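Local coordinates for hypothetical protein TTHA1785 (Thermus thermophilus, PDB 2EPG), which probably joins RNA ends that carry a 2',3'-cyclic phosphate or 3'-phosphate to 5'-hydroxyl ends, using GTP and manganese, at residues A268-I273 and S287-D292; V98-V103 and D259-F264. All blocks are in the same frame, centred on the assembly; numbering follows the deposited sequence.

Contact 1: A268-I273 and S287-D292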
# COMPACT_ATOMS: atom_id res chain seq x y z
N ALA A 268 -22.03 -2.76 -18.31
CA ALA A 268 -22.30 -1.38 -17.88
C ALA A 268 -23.63 -0.80 -18.37
O ALA A 268 -24.14 0.15 -17.77
CB ALA A 268 -21.15 -0.47 -18.31
N PRO A 269 -24.19 -1.34 -19.48
CA PRO A 269 -25.46 -0.83 -20.01
C PRO A 269 -26.58 -1.09 -19.02
O PRO A 269 -27.29 -0.17 -18.60
CB PRO A 269 -25.65 -1.65 -21.29
CG PRO A 269 -24.26 -2.00 -21.69
CD PRO A 269 -23.64 -2.37 -20.39
N ARG A 270 -26.72 -2.36 -18.65
CA ARG A 270 -27.74 -2.80 -17.71
C ARG A 270 -27.92 -1.85 -16.54
O ARG A 270 -29.05 -1.55 -16.15
CB ARG A 270 -27.37 -4.17 -17.14
CG ARG A 270 -26.98 -5.19 -18.17
CD ARG A 270 -26.65 -6.51 -17.50
NE ARG A 270 -26.23 -7.52 -18.46
CZ ARG A 270 -25.93 -8.78 -18.15
NH1 ARG A 270 -25.56 -9.63 -19.10
NH2 ARG A 270 -25.99 -9.18 -16.89
N TYR A 271 -26.81 -1.36 -15.99
CA TYR A 271 -26.85 -0.51 -14.81
C TYR A 271 -27.01 0.99 -15.02
O TYR A 271 -27.29 1.71 -14.07
CB TYR A 271 -25.63 -0.80 -13.94
CG TYR A 271 -25.55 -2.26 -13.58
CD1 TYR A 271 -24.40 -3.01 -13.84
CD2 TYR A 271 -26.66 -2.91 -13.05
CE1 TYR A 271 -24.38 -4.38 -13.58
CE2 TYR A 271 -26.65 -4.27 -12.79
CZ TYR A 271 -25.51 -5.01 -13.06
OH TYR A 271 -25.53 -6.37 -12.81
N GLY A 272 -26.84 1.44 -16.26
CA GLY A 272 -27.00 2.86 -16.53
C GLY A 272 -25.97 3.77 -15.89
O GLY A 272 -26.26 4.92 -15.54
N ILE A 273 -24.75 3.27 -15.72
CA ILE A 273 -23.67 4.05 -15.12
C ILE A 273 -22.93 4.79 -16.24
O ILE A 273 -22.28 4.16 -17.08
CB ILE A 273 -22.68 3.14 -14.37
CG1 ILE A 273 -23.41 2.39 -13.25
CG2 ILE A 273 -21.56 3.98 -13.78
CD1 ILE A 273 -22.60 1.25 -12.64
N SER A 287 -24.33 -5.26 -7.05
CA SER A 287 -24.64 -6.07 -8.22
C SER A 287 -23.80 -7.34 -8.21
O SER A 287 -22.76 -7.39 -7.55
CB SER A 287 -24.27 -5.30 -9.49
OG SER A 287 -22.84 -5.24 -9.62
N PRO A 288 -24.24 -8.39 -8.93
CA PRO A 288 -23.49 -9.64 -8.98
C PRO A 288 -22.05 -9.41 -9.41
O PRO A 288 -21.12 -9.90 -8.78
CB PRO A 288 -24.29 -10.48 -9.98
CG PRO A 288 -25.69 -10.09 -9.66
CD PRO A 288 -25.59 -8.57 -9.53
N GLU A 289 -21.86 -8.63 -10.47
CA GLU A 289 -20.52 -8.34 -10.96
C GLU A 289 -19.68 -7.55 -9.95
O GLU A 289 -18.47 -7.78 -9.81
CB GLU A 289 -20.60 -7.56 -12.28
CG GLU A 289 -21.33 -8.31 -13.40
CD GLU A 289 -22.85 -8.22 -13.30
OE1 GLU A 289 -23.54 -8.84 -14.14
OE2 GLU A 289 -23.36 -7.53 -12.39
N GLY A 290 -20.33 -6.60 -9.27
CA GLY A 290 -19.63 -5.80 -8.28
C GLY A 290 -19.19 -6.70 -7.15
O GLY A 290 -18.02 -6.70 -6.76
N GLN A 291 -20.12 -7.50 -6.64
CA GLN A 291 -19.85 -8.43 -5.56
C GLN A 291 -18.75 -9.42 -5.92
O GLN A 291 -17.90 -9.75 -5.08
CB GLN A 291 -21.11 -9.21 -5.21
CG GLN A 291 -22.15 -8.39 -4.46
CD GLN A 291 -21.72 -8.11 -3.04
OE1 GLN A 291 -21.58 -9.03 -2.23
NE2 GLN A 291 -21.48 -6.84 -2.73
N ASP A 292 -18.76 -9.91 -7.16
CA ASP A 292 -17.75 -10.88 -7.57
C ASP A 292 -16.35 -10.28 -7.58
O ASP A 292 -15.41 -10.91 -7.10
CB ASP A 292 -18.07 -11.45 -8.95
CG ASP A 292 -19.21 -12.46 -8.92
OD1 ASP A 292 -19.60 -12.93 -10.00
OD2 ASP A 292 -19.71 -12.81 -7.83
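Polar side chains meeting tip to tip tie the short helical turn 268-271 to the first turn of helix 288-321. The direct hydrogen bond runs from Tyr-271 OH to Glu-289 OE2 and is very short, 2.5 Å. The carboxylate oxygen lies at the edge of the phenol ring, near its plane, yet the hydroxyl meets the carboxylate from above, 28° out of its plane. Glu-289 is bent at chi2 (81°), which turns its acid group back toward the tyrosine.

The charged contact is looser. Arg-270, extended from CG to NE, brings NH2 to 3.7 Å from Glu-289 OE1, a long salt bridge in which the oxygen stands well out of the guanidinium plane. It therefore acts through charge alone and may help to keep the buried carboxylate ionised.

Van der Waals contacts surround the hydroxyl: Ser-287 CB lies 3.7 Å from Tyr-271 OH, and Pro-288 CD approaches it too. Arg-270 CB sits over the centre of one face of the tyrosine ring. A phenylalanine here in place of Tyr-271 would keep the ring but not the hydroxyl and its short bond, and would probably loosen the tie between the turn and the helix, leaving the long salt bridge as the chief polar link.

Two helix ends frame the contact. Gly-272, with positive phi, closes the 268-271 turn in a Schellman motif. On helix 288-321, Ser-287 is the N-cap, its OG accepting from Gly-290 N at 2.9 Å and also bonded to Pro-284 O. The arrangement is that of a serine-capped helix start, with an acid in the first turn bound by the preceding helical turn.

Contact 2: V98-V103 and D259-F264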
# COMPACT_ATOMS: atom_id res chain seq x y z
N VAL A 98 -18.19 0.13 -7.46
CA VAL A 98 -16.83 -0.32 -7.18
C VAL A 98 -16.12 -0.33 -8.53
O VAL A 98 -16.68 -0.83 -9.52
CB VAL A 98 -16.77 -1.75 -6.54
CG1 VAL A 98 -17.52 -2.77 -7.40
CG2 VAL A 98 -15.28 -2.19 -6.41
N SER A 99 -14.92 0.24 -8.58
CA SER A 99 -14.18 0.30 -9.83
C SER A 99 -12.77 -0.26 -9.78
O SER A 99 -11.93 0.23 -9.02
CB SER A 99 -14.10 1.73 -10.32
OG SER A 99 -13.22 1.79 -11.43
N PRO A 100 -12.47 -1.29 -10.59
CA PRO A 100 -11.13 -1.89 -10.59
C PRO A 100 -10.06 -0.82 -10.84
O PRO A 100 -8.96 -0.89 -10.30
CB PRO A 100 -11.20 -2.90 -11.74
CG PRO A 100 -12.64 -3.31 -11.74
CD PRO A 100 -13.36 -1.99 -11.53
N GLY A 101 -10.40 0.17 -11.66
CA GLY A 101 -9.45 1.22 -11.95
C GLY A 101 -9.19 2.08 -10.73
O GLY A 101 -8.20 2.81 -10.67
N GLY A 102 -10.09 2.00 -9.75
CA GLY A 102 -9.95 2.77 -8.53
C GLY A 102 -9.04 2.10 -7.53
O GLY A 102 -8.69 2.67 -6.51
N VAL A 103 -8.66 0.86 -7.82
CA VAL A 103 -7.78 0.10 -6.95
C VAL A 103 -6.41 0.00 -7.63
O VAL A 103 -5.38 0.10 -6.97
CB VAL A 103 -8.33 -1.33 -6.71
CG1 VAL A 103 -7.31 -2.17 -5.96
CG2 VAL A 103 -9.64 -1.27 -5.93
N ASP A 259 -9.57 -9.10 -15.78
CA ASP A 259 -10.78 -9.92 -15.92
C ASP A 259 -12.04 -9.12 -15.64
O ASP A 259 -13.02 -9.21 -16.37
CB ASP A 259 -10.74 -11.11 -14.96
CG ASP A 259 -9.66 -12.13 -15.30
OD1 ASP A 259 -9.37 -12.98 -14.44
OD2 ASP A 259 -9.11 -12.09 -16.43
N TYR A 260 -12.02 -8.33 -14.57
CA TYR A 260 -13.20 -7.57 -14.19
C TYR A 260 -13.43 -6.25 -14.90
O TYR A 260 -14.57 -5.84 -15.05
CB TYR A 260 -13.26 -7.40 -12.67
CG TYR A 260 -13.69 -8.68 -11.99
CD1 TYR A 260 -12.76 -9.61 -11.55
CD2 TYR A 260 -15.05 -9.00 -11.88
CE1 TYR A 260 -13.15 -10.83 -11.01
CE2 TYR A 260 -15.47 -10.22 -11.35
CZ TYR A 260 -14.51 -11.13 -10.92
OH TYR A 260 -14.92 -12.33 -10.42
N VAL A 261 -12.36 -5.58 -15.33
CA VAL A 261 -12.56 -4.33 -16.05
C VAL A 261 -13.39 -4.68 -17.29
O VAL A 261 -14.43 -4.06 -17.54
CB VAL A 261 -11.22 -3.70 -16.53
CG1 VAL A 261 -11.52 -2.61 -17.56
CG2 VAL A 261 -10.46 -3.10 -15.36
N GLU A 262 -12.93 -5.67 -18.05
CA GLU A 262 -13.65 -6.06 -19.26
C GLU A 262 -15.02 -6.63 -18.96
O GLU A 262 -15.96 -6.40 -19.71
CB GLU A 262 -12.82 -7.03 -20.12
CG GLU A 262 -12.04 -8.09 -19.38
CD GLU A 262 -11.09 -8.85 -20.32
OE1 GLU A 262 -10.13 -8.24 -20.84
OE2 GLU A 262 -11.31 -10.07 -20.52
N ARG A 263 -15.16 -7.35 -17.85
CA ARG A 263 -16.46 -7.89 -17.50
C ARG A 263 -17.38 -6.71 -17.14
O ARG A 263 -18.56 -6.73 -17.47
CB ARG A 263 -16.34 -8.87 -16.33
CG ARG A 263 -17.69 -9.47 -15.94
CD ARG A 263 -17.60 -10.55 -14.86
NE ARG A 263 -18.94 -11.00 -14.49
CZ ARG A 263 -19.25 -11.70 -13.41
NH1 ARG A 263 -20.51 -12.04 -13.19
NH2 ARG A 263 -18.30 -12.07 -12.56
N PHE A 264 -16.83 -5.69 -16.48
CA PHE A 264 -17.60 -4.50 -16.08
C PHE A 264 -17.98 -3.63 -17.27
O PHE A 264 -18.98 -2.91 -17.24
CB PHE A 264 -16.81 -3.63 -15.09
CG PHE A 264 -16.88 -4.10 -13.66
CD1 PHE A 264 -17.23 -5.41 -13.34
CD2 PHE A 264 -16.55 -3.23 -12.62
CE1 PHE A 264 -17.23 -5.86 -12.02
CE2 PHE A 264 -16.55 -3.67 -11.29
CZ PHE A 264 -16.89 -4.98 -10.98
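This is a buried apolar contact in which the loop following strand 97-98 packs against the last turns of helix 250-265. Pro-100 carries most of the contact. Its CD lies 3.6 Å from Phe-264 CD2, the two side chains crossing obliquely. On the other flank of the proline, CB meets Val-261 CG2 at 3.7 Å, while CG reaches Tyr-260 CB at 4.2 Å. The proline thus sits against three residues of the helix, one of them a full turn on from another.

Phe-264 also meets the end of the strand. The carbonyl oxygen of Val-98 approaches the ring edge near its plane, 3.3 Å from CE2, and Val-98 CG1 stands 4.1 Å from the same carbon. Tyr-260 CB covers one face of that ring toward its rim, whereas the Tyr-260 hydroxyl leads away to Lys-194 O.

Within the loop, Gly-102 N bonds to Ser-99 O at 2.7 Å and Val-103 N to Pro-100 O, holding a tight turn that presents the proline ring. The contact packs the loop between strands 97-98 and 110-119 on helix 250-265; that loop goes on to Asp-106, a predicted manganese ligand whose side chain is about 12 Å from that of Pro-100.

The two contacts contrast surface and core chemistry with their centres about 10 Å apart. Contact 1 is partly buried at the margin of the chain and works through a hydrogen bond and opposed charges; contact 2 is wholly buried and relies on apolar packing. They share no helix, but helix 250-265 of contact 2 leads on to the helical turn of contact 1, so the two contacts involve consecutive helical elements. They also touch directly: Asp-292 OD1 forms a salt bridge with Arg-263 NH2 at 3.0 Å, and Glu-289 O packs on Phe-264 CE1. Helix 288-321 is thereby joined to helix 250-265 as well as to the turn that follows it.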